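Local coordinates for CRISPR protein (Archaeoglobus fulgidus, PDB 4MJK) that probably serves as a Cas5-family subunit of a type I-A CRISPR effector complex (Cascade), in which such proteins help hold the guide RNA, at residues I2-D7 / E137-K142; F10-Q15 / R113-L118; F28-P33 / C76-Y81; N65-G70 / F131-E136. One frame throughout, in Å; residues are numbered along the deposited sequence.

Contact 1 of 4, residues I2-D7 / E137-K142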
# COMPACT_ATOMS: atom_id res chain seq x y z
N ILE A 2 -25.87 15.68 -16.46
CA ILE A 2 -25.10 14.60 -17.05
C ILE A 2 -24.34 13.89 -15.94
O ILE A 2 -23.85 14.52 -15.02
CB ILE A 2 -24.14 15.12 -18.14
CG1 ILE A 2 -23.49 13.95 -18.87
CG2 ILE A 2 -23.11 16.06 -17.57
CD1 ILE A 2 -24.49 13.16 -19.73
N GLY A 3 -24.28 12.56 -16.04
CA GLY A 3 -23.59 11.76 -15.06
C GLY A 3 -22.37 11.09 -15.67
O GLY A 3 -22.33 10.80 -16.87
N TYR A 4 -21.36 10.85 -14.85
CA TYR A 4 -20.20 10.06 -15.24
C TYR A 4 -20.00 8.98 -14.21
O TYR A 4 -19.99 9.26 -13.01
CB TYR A 4 -18.95 10.93 -15.28
CG TYR A 4 -19.06 12.14 -16.18
CD1 TYR A 4 -19.66 13.30 -15.75
CD2 TYR A 4 -18.56 12.10 -17.48
CE1 TYR A 4 -19.76 14.41 -16.58
CE2 TYR A 4 -18.65 13.19 -18.31
CZ TYR A 4 -19.25 14.34 -17.86
OH TYR A 4 -19.33 15.43 -18.70
N LEU A 5 -19.85 7.74 -14.68
CA LEU A 5 -19.43 6.62 -13.86
C LEU A 5 -17.98 6.29 -14.19
O LEU A 5 -17.64 5.99 -15.35
CB LEU A 5 -20.28 5.40 -14.16
CG LEU A 5 -21.77 5.59 -13.86
CD1 LEU A 5 -22.53 4.46 -14.51
CD2 LEU A 5 -22.01 5.63 -12.36
N VAL A 6 -17.11 6.39 -13.19
CA VAL A 6 -15.68 6.21 -13.42
C VAL A 6 -15.15 5.10 -12.51
O VAL A 6 -15.21 5.21 -11.27
CB VAL A 6 -14.92 7.50 -13.12
CG1 VAL A 6 -13.45 7.37 -13.54
CG2 VAL A 6 -15.60 8.70 -13.83
N ASP A 7 -14.66 4.03 -13.12
CA ASP A 7 -14.07 2.91 -12.38
C ASP A 7 -12.56 3.10 -12.28
O ASP A 7 -11.85 3.24 -13.30
CB ASP A 7 -14.38 1.57 -13.06
CG ASP A 7 -15.83 1.12 -12.85
OD1 ASP A 7 -16.61 1.85 -12.20
OD2 ASP A 7 -16.19 0.03 -13.35
N GLU A 137 -22.37 19.37 -19.15
CA GLU A 137 -21.11 18.70 -19.48
C GLU A 137 -19.92 19.53 -19.00
O GLU A 137 -19.53 20.51 -19.64
CB GLU A 137 -21.02 18.44 -20.99
CG GLU A 137 -22.01 17.40 -21.48
CD GLU A 137 -22.00 17.24 -23.00
OE1 GLU A 137 -22.95 17.73 -23.66
OE2 GLU A 137 -21.05 16.62 -23.53
N ALA A 138 -19.35 19.14 -17.87
CA ALA A 138 -18.28 19.93 -17.25
C ALA A 138 -16.88 19.43 -17.56
O ALA A 138 -15.90 20.11 -17.27
CB ALA A 138 -18.49 20.01 -15.74
N VAL A 139 -16.77 18.24 -18.14
CA VAL A 139 -15.45 17.71 -18.47
C VAL A 139 -15.49 16.73 -19.64
O VAL A 139 -16.36 15.87 -19.72
CB VAL A 139 -14.80 17.04 -17.24
CG1 VAL A 139 -15.71 15.96 -16.67
CG2 VAL A 139 -13.44 16.46 -17.60
N GLU A 140 -14.53 16.88 -20.55
CA GLU A 140 -14.36 15.94 -21.64
C GLU A 140 -14.21 14.53 -21.09
O GLU A 140 -13.44 14.29 -20.16
CB GLU A 140 -13.13 16.30 -22.48
CG GLU A 140 -13.21 17.64 -23.20
CD GLU A 140 -12.90 18.83 -22.29
OE1 GLU A 140 -13.81 19.29 -21.56
OE2 GLU A 140 -11.74 19.30 -22.32
N GLU A 141 -14.95 13.60 -21.66
CA GLU A 141 -14.90 12.21 -21.23
C GLU A 141 -13.47 11.67 -21.35
O GLU A 141 -13.00 10.93 -20.48
CB GLU A 141 -15.87 11.37 -22.06
CG GLU A 141 -16.12 9.99 -21.52
CD GLU A 141 -17.24 9.28 -22.25
OE1 GLU A 141 -17.96 9.95 -23.03
OE2 GLU A 141 -17.41 8.06 -22.03
N LYS A 142 -12.78 12.04 -22.42
CA LYS A 142 -11.42 11.58 -22.63
C LYS A 142 -10.50 11.97 -21.48
O LYS A 142 -9.59 11.22 -21.13
CB LYS A 142 -10.85 12.11 -23.96
CG LYS A 142 -10.29 13.53 -23.89
CD LYS A 142 -9.84 14.00 -25.27
CE LYS A 142 -9.61 15.52 -25.31
NZ LYS A 142 -8.39 15.95 -24.56
O HOH W 1 -19.13 15.95 -21.89

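Contact 2 of 4, residues F10-Q15 / R113-L118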
# COMPACT_ATOMS: atom_id res chain seq x y z
N PHE A 10 -6.66 0.94 -8.12
CA PHE A 10 -5.56 1.51 -7.33
C PHE A 10 -4.44 0.48 -7.29
O PHE A 10 -4.70 -0.71 -7.23
CB PHE A 10 -6.01 1.83 -5.88
CG PHE A 10 -6.90 3.06 -5.77
CD1 PHE A 10 -8.19 3.04 -6.27
CD2 PHE A 10 -6.43 4.23 -5.18
CE1 PHE A 10 -9.00 4.16 -6.18
CE2 PHE A 10 -7.22 5.36 -5.10
CZ PHE A 10 -8.52 5.32 -5.60
N VAL A 11 -3.20 0.95 -7.32
CA VAL A 11 -2.05 0.07 -7.09
C VAL A 11 -2.08 -0.49 -5.67
O VAL A 11 -1.92 -1.70 -5.48
CB VAL A 11 -0.71 0.81 -7.37
CG1 VAL A 11 0.51 -0.07 -7.01
CG2 VAL A 11 -0.65 1.26 -8.84
N TRP A 12 -2.27 0.37 -4.66
CA TRP A 12 -2.17 -0.07 -3.25
C TRP A 12 -3.12 0.63 -2.27
O TRP A 12 -3.39 0.11 -1.19
CB TRP A 12 -0.74 0.15 -2.72
CG TRP A 12 -0.34 1.60 -2.70
CD1 TRP A 12 0.26 2.31 -3.72
CD2 TRP A 12 -0.57 2.54 -1.65
NE1 TRP A 12 0.44 3.62 -3.33
CE2 TRP A 12 -0.07 3.78 -2.07
CE3 TRP A 12 -1.14 2.44 -0.37
CZ2 TRP A 12 -0.13 4.93 -1.27
CZ3 TRP A 12 -1.19 3.59 0.43
CH2 TRP A 12 -0.69 4.81 -0.03
N GLY A 13 -3.59 1.83 -2.63
CA GLY A 13 -4.28 2.67 -1.66
C GLY A 13 -3.99 4.13 -1.95
O GLY A 13 -3.67 4.47 -3.08
N PHE A 14 -4.07 4.99 -0.94
CA PHE A 14 -3.90 6.42 -1.16
C PHE A 14 -3.47 7.13 0.11
O PHE A 14 -3.59 6.60 1.22
CB PHE A 14 -5.21 7.03 -1.64
CG PHE A 14 -6.28 7.03 -0.59
CD1 PHE A 14 -6.47 8.13 0.23
CD2 PHE A 14 -7.07 5.91 -0.39
CE1 PHE A 14 -7.44 8.13 1.21
CE2 PHE A 14 -8.05 5.90 0.59
CZ PHE A 14 -8.23 7.01 1.39
N GLN A 15 -2.96 8.34 -0.07
CA GLN A 15 -2.77 9.24 1.05
C GLN A 15 -3.35 10.61 0.72
O GLN A 15 -3.04 11.19 -0.34
CB GLN A 15 -1.29 9.36 1.41
CG GLN A 15 -1.06 10.35 2.54
CD GLN A 15 0.33 10.28 3.12
OE1 GLN A 15 1.28 9.89 2.44
NE2 GLN A 15 0.46 10.65 4.39
N ARG A 113 -0.43 10.85 7.80
CA ARG A 113 -1.81 11.24 8.07
C ARG A 113 -2.61 11.04 6.79
O ARG A 113 -2.14 11.37 5.70
CB ARG A 113 -1.88 12.69 8.57
CG ARG A 113 -1.44 13.74 7.55
CD ARG A 113 -1.18 15.09 8.22
NE ARG A 113 -0.63 16.06 7.28
CZ ARG A 113 0.66 16.12 6.95
NH1 ARG A 113 1.53 15.27 7.48
NH2 ARG A 113 1.08 17.04 6.08
N GLY A 114 -3.80 10.45 6.92
CA GLY A 114 -4.67 10.23 5.77
C GLY A 114 -4.19 9.14 4.82
O GLY A 114 -4.64 9.06 3.68
N LYS A 115 -3.28 8.29 5.29
CA LYS A 115 -2.77 7.20 4.46
C LYS A 115 -3.51 5.91 4.74
O LYS A 115 -3.63 5.49 5.89
CB LYS A 115 -1.27 7.01 4.65
CG LYS A 115 -0.66 5.95 3.73
CD LYS A 115 0.85 5.90 3.91
CE LYS A 115 1.52 5.02 2.85
NZ LYS A 115 3.03 5.09 2.95
N THR A 116 -3.99 5.28 3.67
CA THR A 116 -4.92 4.16 3.77
C THR A 116 -4.64 3.12 2.72
O THR A 116 -4.47 3.44 1.54
CB THR A 116 -6.37 4.68 3.61
OG1 THR A 116 -6.67 5.55 4.70
CG2 THR A 116 -7.38 3.54 3.59
N ILE A 117 -4.56 1.86 3.14
CA ILE A 117 -4.36 0.76 2.20
C ILE A 117 -5.73 0.28 1.71
O ILE A 117 -6.69 0.25 2.47
CB ILE A 117 -3.56 -0.40 2.87
CG1 ILE A 117 -2.10 0.03 3.09
CG2 ILE A 117 -3.63 -1.69 2.05
CD1 ILE A 117 -1.31 -0.94 3.93
N LEU A 118 -5.85 -0.04 0.43
CA LEU A 118 -7.10 -0.65 -0.05
C LEU A 118 -6.82 -2.12 -0.27
O LEU A 118 -6.02 -2.48 -1.13
CB LEU A 118 -7.60 0.03 -1.32
CG LEU A 118 -8.06 1.49 -1.13
CD1 LEU A 118 -8.28 2.19 -2.48
CD2 LEU A 118 -9.35 1.57 -0.27

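Contact 3 of 4, residues F28-P33 / C76-Y81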
# COMPACT_ATOMS: atom_id res chain seq x y z
N PHE A 28 -8.98 8.64 6.89
CA PHE A 28 -9.98 8.50 5.83
C PHE A 28 -10.12 7.05 5.39
O PHE A 28 -9.14 6.42 5.02
CB PHE A 28 -9.59 9.31 4.59
CG PHE A 28 -9.64 10.79 4.78
CD1 PHE A 28 -10.78 11.42 5.25
CD2 PHE A 28 -8.53 11.58 4.45
CE1 PHE A 28 -10.82 12.80 5.42
CE2 PHE A 28 -8.56 12.95 4.61
CZ PHE A 28 -9.71 13.57 5.10
N TYR A 29 -11.34 6.53 5.40
CA TYR A 29 -11.58 5.25 4.73
C TYR A 29 -11.42 5.42 3.21
O TYR A 29 -10.89 4.53 2.53
CB TYR A 29 -12.98 4.72 5.06
CG TYR A 29 -13.16 4.23 6.49
CD1 TYR A 29 -12.71 2.96 6.87
CD2 TYR A 29 -13.80 5.01 7.44
CE1 TYR A 29 -12.89 2.50 8.17
CE2 TYR A 29 -13.98 4.56 8.75
CZ TYR A 29 -13.52 3.30 9.10
OH TYR A 29 -13.70 2.84 10.38
N TYR A 30 -11.86 6.56 2.68
CA TYR A 30 -11.82 6.78 1.22
C TYR A 30 -11.19 8.10 0.82
O TYR A 30 -11.17 9.04 1.60
CB TYR A 30 -13.23 6.74 0.63
CG TYR A 30 -13.87 5.39 0.68
CD1 TYR A 30 -13.47 4.39 -0.20
CD2 TYR A 30 -14.86 5.10 1.62
CE1 TYR A 30 -14.05 3.13 -0.15
CE2 TYR A 30 -15.44 3.85 1.67
CZ TYR A 30 -15.03 2.87 0.77
OH TYR A 30 -15.59 1.60 0.80
N PRO A 31 -10.71 8.20 -0.43
CA PRO A 31 -10.23 9.50 -0.89
C PRO A 31 -11.34 10.54 -0.80
O PRO A 31 -12.45 10.27 -1.26
CB PRO A 31 -9.89 9.25 -2.37
CG PRO A 31 -9.61 7.79 -2.44
CD PRO A 31 -10.61 7.17 -1.48
N PRO A 32 -11.06 11.70 -0.19
CA PRO A 32 -12.08 12.75 -0.11
C PRO A 32 -12.57 13.20 -1.48
O PRO A 32 -11.82 13.12 -2.46
CB PRO A 32 -11.35 13.90 0.60
CG PRO A 32 -10.28 13.19 1.43
CD PRO A 32 -9.83 12.05 0.55
N PRO A 33 -13.83 13.64 -1.57
CA PRO A 33 -14.35 14.09 -2.87
C PRO A 33 -13.61 15.31 -3.44
O PRO A 33 -13.51 15.41 -4.66
CB PRO A 33 -15.84 14.40 -2.57
CG PRO A 33 -15.92 14.57 -1.10
CD PRO A 33 -14.85 13.66 -0.52
N CYS A 76 -13.02 -4.24 -2.68
CA CYS A 76 -11.98 -3.96 -1.71
C CYS A 76 -12.53 -3.36 -0.43
O CYS A 76 -13.69 -2.93 -0.36
CB CYS A 76 -10.89 -3.05 -2.31
SG CYS A 76 -11.45 -1.38 -2.76
N THR A 77 -11.69 -3.36 0.60
CA THR A 77 -12.06 -2.82 1.89
C THR A 77 -10.86 -1.98 2.38
O THR A 77 -9.69 -2.40 2.27
CB THR A 77 -12.42 -3.98 2.87
OG1 THR A 77 -13.15 -3.47 4.00
CG2 THR A 77 -11.18 -4.66 3.36
N PRO A 78 -11.12 -0.77 2.89
CA PRO A 78 -10.01 0.10 3.30
C PRO A 78 -9.37 -0.35 4.61
O PRO A 78 -10.05 -0.89 5.49
CB PRO A 78 -10.67 1.47 3.50
CG PRO A 78 -12.08 1.33 2.89
CD PRO A 78 -12.43 -0.11 3.04
N LEU A 79 -8.08 -0.12 4.75
CA LEU A 79 -7.41 -0.43 6.00
C LEU A 79 -6.58 0.79 6.34
O LEU A 79 -5.54 1.02 5.74
CB LEU A 79 -6.52 -1.68 5.83
CG LEU A 79 -5.72 -2.12 7.05
CD1 LEU A 79 -6.64 -2.58 8.17
CD2 LEU A 79 -4.71 -3.23 6.68
N ARG A 80 -7.08 1.62 7.25
CA ARG A 80 -6.42 2.88 7.56
C ARG A 80 -5.15 2.58 8.34
O ARG A 80 -5.09 1.60 9.09
CB ARG A 80 -7.34 3.78 8.37
CG ARG A 80 -8.65 4.09 7.67
CD ARG A 80 -9.62 4.75 8.64
NE ARG A 80 -9.93 3.86 9.75
CZ ARG A 80 -10.49 4.26 10.89
NH1 ARG A 80 -10.79 5.54 11.07
NH2 ARG A 80 -10.74 3.37 11.85
N TYR A 81 -4.12 3.41 8.18
CA TYR A 81 -2.92 3.16 8.97
C TYR A 81 -3.22 3.35 10.45
O TYR A 81 -2.56 2.78 11.31
CB TYR A 81 -1.73 4.00 8.49
CG TYR A 81 -0.77 3.18 7.67
CD1 TYR A 81 -0.87 3.15 6.28
CD2 TYR A 81 0.21 2.39 8.27
CE1 TYR A 81 -0.00 2.38 5.52
CE2 TYR A 81 1.09 1.61 7.52
CZ TYR A 81 0.97 1.61 6.14
OH TYR A 81 1.82 0.87 5.36
O HOH W 2 -15.19 -1.09 1.11

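Contact 4 of 4, residues N65-G70 / F131-E136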
# COMPACT_ATOMS: atom_id res chain seq x y z
N ASN A 65 -20.42 23.52 -10.71
CA ASN A 65 -21.30 22.77 -11.59
C ASN A 65 -21.70 21.39 -11.04
O ASN A 65 -22.52 20.69 -11.63
CB ASN A 65 -20.67 22.61 -12.98
CG ASN A 65 -20.56 23.94 -13.72
OD1 ASN A 65 -19.46 24.37 -14.08
ND2 ASN A 65 -21.70 24.59 -13.94
N LEU A 66 -21.13 21.03 -9.90
CA LEU A 66 -21.34 19.69 -9.35
C LEU A 66 -22.68 19.57 -8.63
O LEU A 66 -22.98 20.36 -7.76
CB LEU A 66 -20.21 19.31 -8.39
CG LEU A 66 -20.19 17.88 -7.85
CD1 LEU A 66 -19.78 16.87 -8.92
CD2 LEU A 66 -19.23 17.78 -6.67
N LEU A 67 -23.47 18.56 -8.99
CA LEU A 67 -24.71 18.28 -8.29
C LEU A 67 -24.56 17.12 -7.30
O LEU A 67 -25.23 17.09 -6.27
CB LEU A 67 -25.81 17.95 -9.29
CG LEU A 67 -26.16 19.14 -10.19
CD1 LEU A 67 -27.27 18.77 -11.17
CD2 LEU A 67 -26.54 20.36 -9.34
N ALA A 68 -23.70 16.16 -7.64
CA ALA A 68 -23.55 14.97 -6.80
C ALA A 68 -22.19 14.34 -6.99
O ALA A 68 -21.64 14.36 -8.09
CB ALA A 68 -24.64 13.96 -7.15
N ILE A 69 -21.65 13.77 -5.92
CA ILE A 69 -20.48 12.92 -6.03
C ILE A 69 -20.55 11.85 -4.96
O ILE A 69 -20.58 12.16 -3.77
CB ILE A 69 -19.16 13.70 -5.93
CG1 ILE A 69 -17.97 12.72 -5.96
CG2 ILE A 69 -19.12 14.55 -4.67
CD1 ILE A 69 -16.61 13.42 -6.12
N GLY A 70 -20.62 10.60 -5.40
CA GLY A 70 -20.67 9.45 -4.51
C GLY A 70 -19.75 8.37 -5.04
O GLY A 70 -19.31 8.43 -6.19
N PHE A 131 -19.48 8.08 -9.01
CA PHE A 131 -20.65 8.49 -9.78
C PHE A 131 -20.77 9.98 -9.50
O PHE A 131 -21.09 10.39 -8.37
CB PHE A 131 -21.88 7.70 -9.31
CG PHE A 131 -23.15 7.95 -10.11
CD1 PHE A 131 -23.15 8.78 -11.22
CD2 PHE A 131 -24.34 7.33 -9.73
CE1 PHE A 131 -24.33 8.99 -11.94
CE2 PHE A 131 -25.52 7.53 -10.47
CZ PHE A 131 -25.51 8.37 -11.57
N LEU A 132 -20.46 10.78 -10.52
CA LEU A 132 -20.53 12.23 -10.44
C LEU A 132 -21.67 12.73 -11.31
O LEU A 132 -21.92 12.16 -12.39
CB LEU A 132 -19.21 12.87 -10.91
CG LEU A 132 -18.06 12.90 -9.88
CD1 LEU A 132 -17.56 11.49 -9.61
CD2 LEU A 132 -16.91 13.79 -10.35
N VAL A 133 -22.35 13.77 -10.86
CA VAL A 133 -23.41 14.38 -11.66
C VAL A 133 -23.11 15.87 -11.76
O VAL A 133 -22.84 16.50 -10.75
CB VAL A 133 -24.82 14.18 -11.02
CG1 VAL A 133 -25.89 14.90 -11.87
CG2 VAL A 133 -25.16 12.69 -10.87
N PHE A 134 -23.15 16.42 -12.97
CA PHE A 134 -22.96 17.86 -13.19
C PHE A 134 -24.18 18.52 -13.83
O PHE A 134 -24.95 17.88 -14.54
CB PHE A 134 -21.73 18.11 -14.07
CG PHE A 134 -20.43 17.70 -13.43
CD1 PHE A 134 -19.77 18.56 -12.57
CD2 PHE A 134 -19.88 16.46 -13.70
CE1 PHE A 134 -18.56 18.19 -11.98
CE2 PHE A 134 -18.67 16.08 -13.11
CZ PHE A 134 -18.02 16.94 -12.26
N LYS A 135 -24.34 19.82 -13.60
CA LYS A 135 -25.47 20.57 -14.14
C LYS A 135 -25.41 20.59 -15.67
O LYS A 135 -26.45 20.59 -16.34
CB LYS A 135 -25.48 21.99 -13.59
CG LYS A 135 -26.85 22.63 -13.50
CD LYS A 135 -26.74 23.99 -12.83
CE LYS A 135 -25.68 23.95 -11.74
NZ LYS A 135 -25.43 25.31 -11.17
N GLU A 136 -24.19 20.62 -16.21
CA GLU A 136 -23.99 20.39 -17.64
C GLU A 136 -22.67 19.67 -17.89
O GLU A 136 -21.93 19.39 -16.95
CB GLU A 136 -23.99 21.69 -18.42
CG GLU A 136 -22.80 22.57 -18.14
CD GLU A 136 -23.12 23.65 -17.14
OE1 GLU A 136 -24.21 24.26 -17.25
OE2 GLU A 136 -22.29 23.90 -16.24

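Contact 1 of 4, residues I2-D7 / E137-K142
Y4 reaches from the first strand of the chain into the bend of 137-142, and its ring carries most of the packing. Its chi1 of -57° sets CG anti to the carbonyl carbon, beside the backbone N, and the ring beyond it reaches the bend. V139 lies against one ring face, off centre toward the hydroxyl-bearing end: its CG1 is 4.1 Å from Y4 CZ. Beyond the ring, Y4 OH stands 3.2 Å from V139 O and 3.8 Å from both A138 N and E137 CA, so backbone atoms of these three residues lie close to the phenol tip. This is the dense part of the contact, and Y4 and V139 are both buried.

The other flank is looser. I2 offers a single methyl, CG2, which lies 3.7 Å from E137 N, and beyond that backbone touch the two side chains meet only slackly, I2 CG2 being 4.3 Å from E137 CG. The extended chain of E137 runs outward at the surface, and a water bridges it back to the tyrosine, donating to E137 OE2 at 2.6 Å and lying 3.2 Å from Y4 OH. It thus supplements the slack side-chain touches on this flank.

The contact joins the larger sheet of a probably ferredoxin-like domain to the connection after strand 127-134. Backbone bonds place strand 2-10 between two partners: I2, Y4 and V6 pair with strand 127-134, G3 and L5 with strand 157-170. The Y4 side chain also rests on K164 of strand 157-170 and on L144 of helix 141-144, into which the bend leads.

Contact 2 of 4, residues F10-Q15 / R113-L118
F14 and T116 form the hydrogen-bonded pair of a short antiparallel strand pairing, 13-15 against 115-118, at one edge of a three-stranded sheet. The strand axes lie 4.7 Å apart, and F14 N to T116 O (3.0 Å) and T116 N to F14 O complete the pair. At the start of the strand, G13, paired with I117, has a phi of 146°, and a CB there would collide with T116 O.

Q15 can be followed outward. Its CB lies against K115 CB; CG, anti to the backbone N (chi1 177°), passes 3.5 Å from R113 O; CD stays beside K115 CB at 3.9 Å. At the tip NE2 donates to R113 O over 3.0 Å with a nearly straight N-H...O angle (169°). That oxygen lies in the amide plane of Q15, whereas NE2 stands above the plane of the R113 carbonyl. NE2 also donates to P111 O, so the amide grips two main-chain oxygens of the incoming loop. A leucine here would probably leave R113 O and P111 O without this donor and let the loop before strand 115-120 shift.

On the same side W12 crosses K115 at about a right angle, CH2 lying 3.6 Å from K115 CE. The W12 indole NH bonds to E154 O, while its ring meets W12 of the second subunit and K115 NZ donates to V11 O of that subunit, which ties this edge to the dimer interface. At the far end of the pairing, L118 CD1 sits over the face of the F10 ring, 3.7 Å from F10 CG.

Contact 3 of 4, residues F28-P33 / C76-Y81
P78 and R80, alternate residues of strand 76-80, point at the loop 28-33 and carry nearly all of the contact. Ahead of them, C76 is linked through its carbonyl: a water donates both to C76 O (2.8 Å) and to Y30 OH (2.7 Å), which is also hydrogen-bonded to P231 O. P78 meets both tyrosines. Its CB is 3.2 Å from Y29 O, and its CG lies over one face of the Y30 ring, 3.9 Å from Y30 CZ, a CH-pi contact.

Past L79, which turns the other way, R80 starts with CG 3.6 Å from F28 O. Its CD then stands over the Y29 ring, 4.0 Å from the centroid. A bend at chi3 (-62°) sets NE above the same face, 3.6 Å from Y29 CE1, and the guanidinium lies flat on the ring with the planes 15° apart, an off-centre cation-pi stack. A salt bridge to D83 probably fixes its rotation.

The strand is one edge of the three-stranded sheet, bonded to strand 115-120 through T77 and L79; Y81, starting helix 81-87, adds a bond to K115, and R80 occupies that helix's N-cap position. The loop lies between this sheet and strand 196-202, then enters helix 33-46.

Contact 4 of 4, residues N65-G70 / F131-E136
F134 turns its CG anti to the carbonyl carbon (chi1 -65°), while L66 carries CG anti to its backbone N (chi1 -173°) and then swings CD1 across (chi2 72°). The two settings bring L66 CD1 over one face of the phenyl ring, 3.5 Å from F134 CE1 and 4.0 Å from the centroid, a CH-pi contact. At the ring edge, near its plane, F134 CD1 is 3.6 Å from N65 O, the oxygen that accepts from K135 N. An alanine at F134 would probably leave L66 CD1 without its aromatic face and open a gap beside it, though CB would still lie near N65 O.

Farther along, I69 and L132 lie side by side on the same face of the sheet, I69 CG1 being 3.9 Å from L132 CD1, and P33, F36 and L37 of helix 33-46 cover these side chains. On the reverse face A68 CB meets V133 CB at 3.9 Å, with V260 and Y253 of other strands close by.

The antiparallel pairing slips by one residue in a classic beta bulge. L67 N (2.8 Å) and A68 N (3.2 Å) both donate to V133 O, from the same face of its plane, and V133 N returns a bond to A68 O. Beyond the bulge G70 and F131 exchange two backbone bonds.

The chemistry is therefore divided: main-chain amides answer main-chain oxygens inside the sheet, while hydrocarbon and aromatic groups fill both faces. This implies a largely buried strand pair whose bonding carries on across the bulge because V133 O takes two amides, with the exposed end at K135 and E136.

Contacts 1 and 4 share one sheet, their centres 9 Å apart: Y4 N probably bonds to L132 O at 2.8 Å, and the Y4 ring packs on F134. The order 66-73, 127-134, 2-10, 157-170 matches that of a ferredoxin-like domain, consistent with the RAMP clan. Contacts 2 and 3, with centres 7 Å apart, share the smaller sheet, where T116 OG1 probably bonds to F28 O at 2.6 Å; both also touch the second subunit. Contacts 2 and 3 lie across the chain's centre from contact 4, contact 2 about 24 Å from it between centres, and contact 3 also from contact 1. Yet P33 CB packs on I69 CD1 at 3.8 Å, joining contacts 3 and 4.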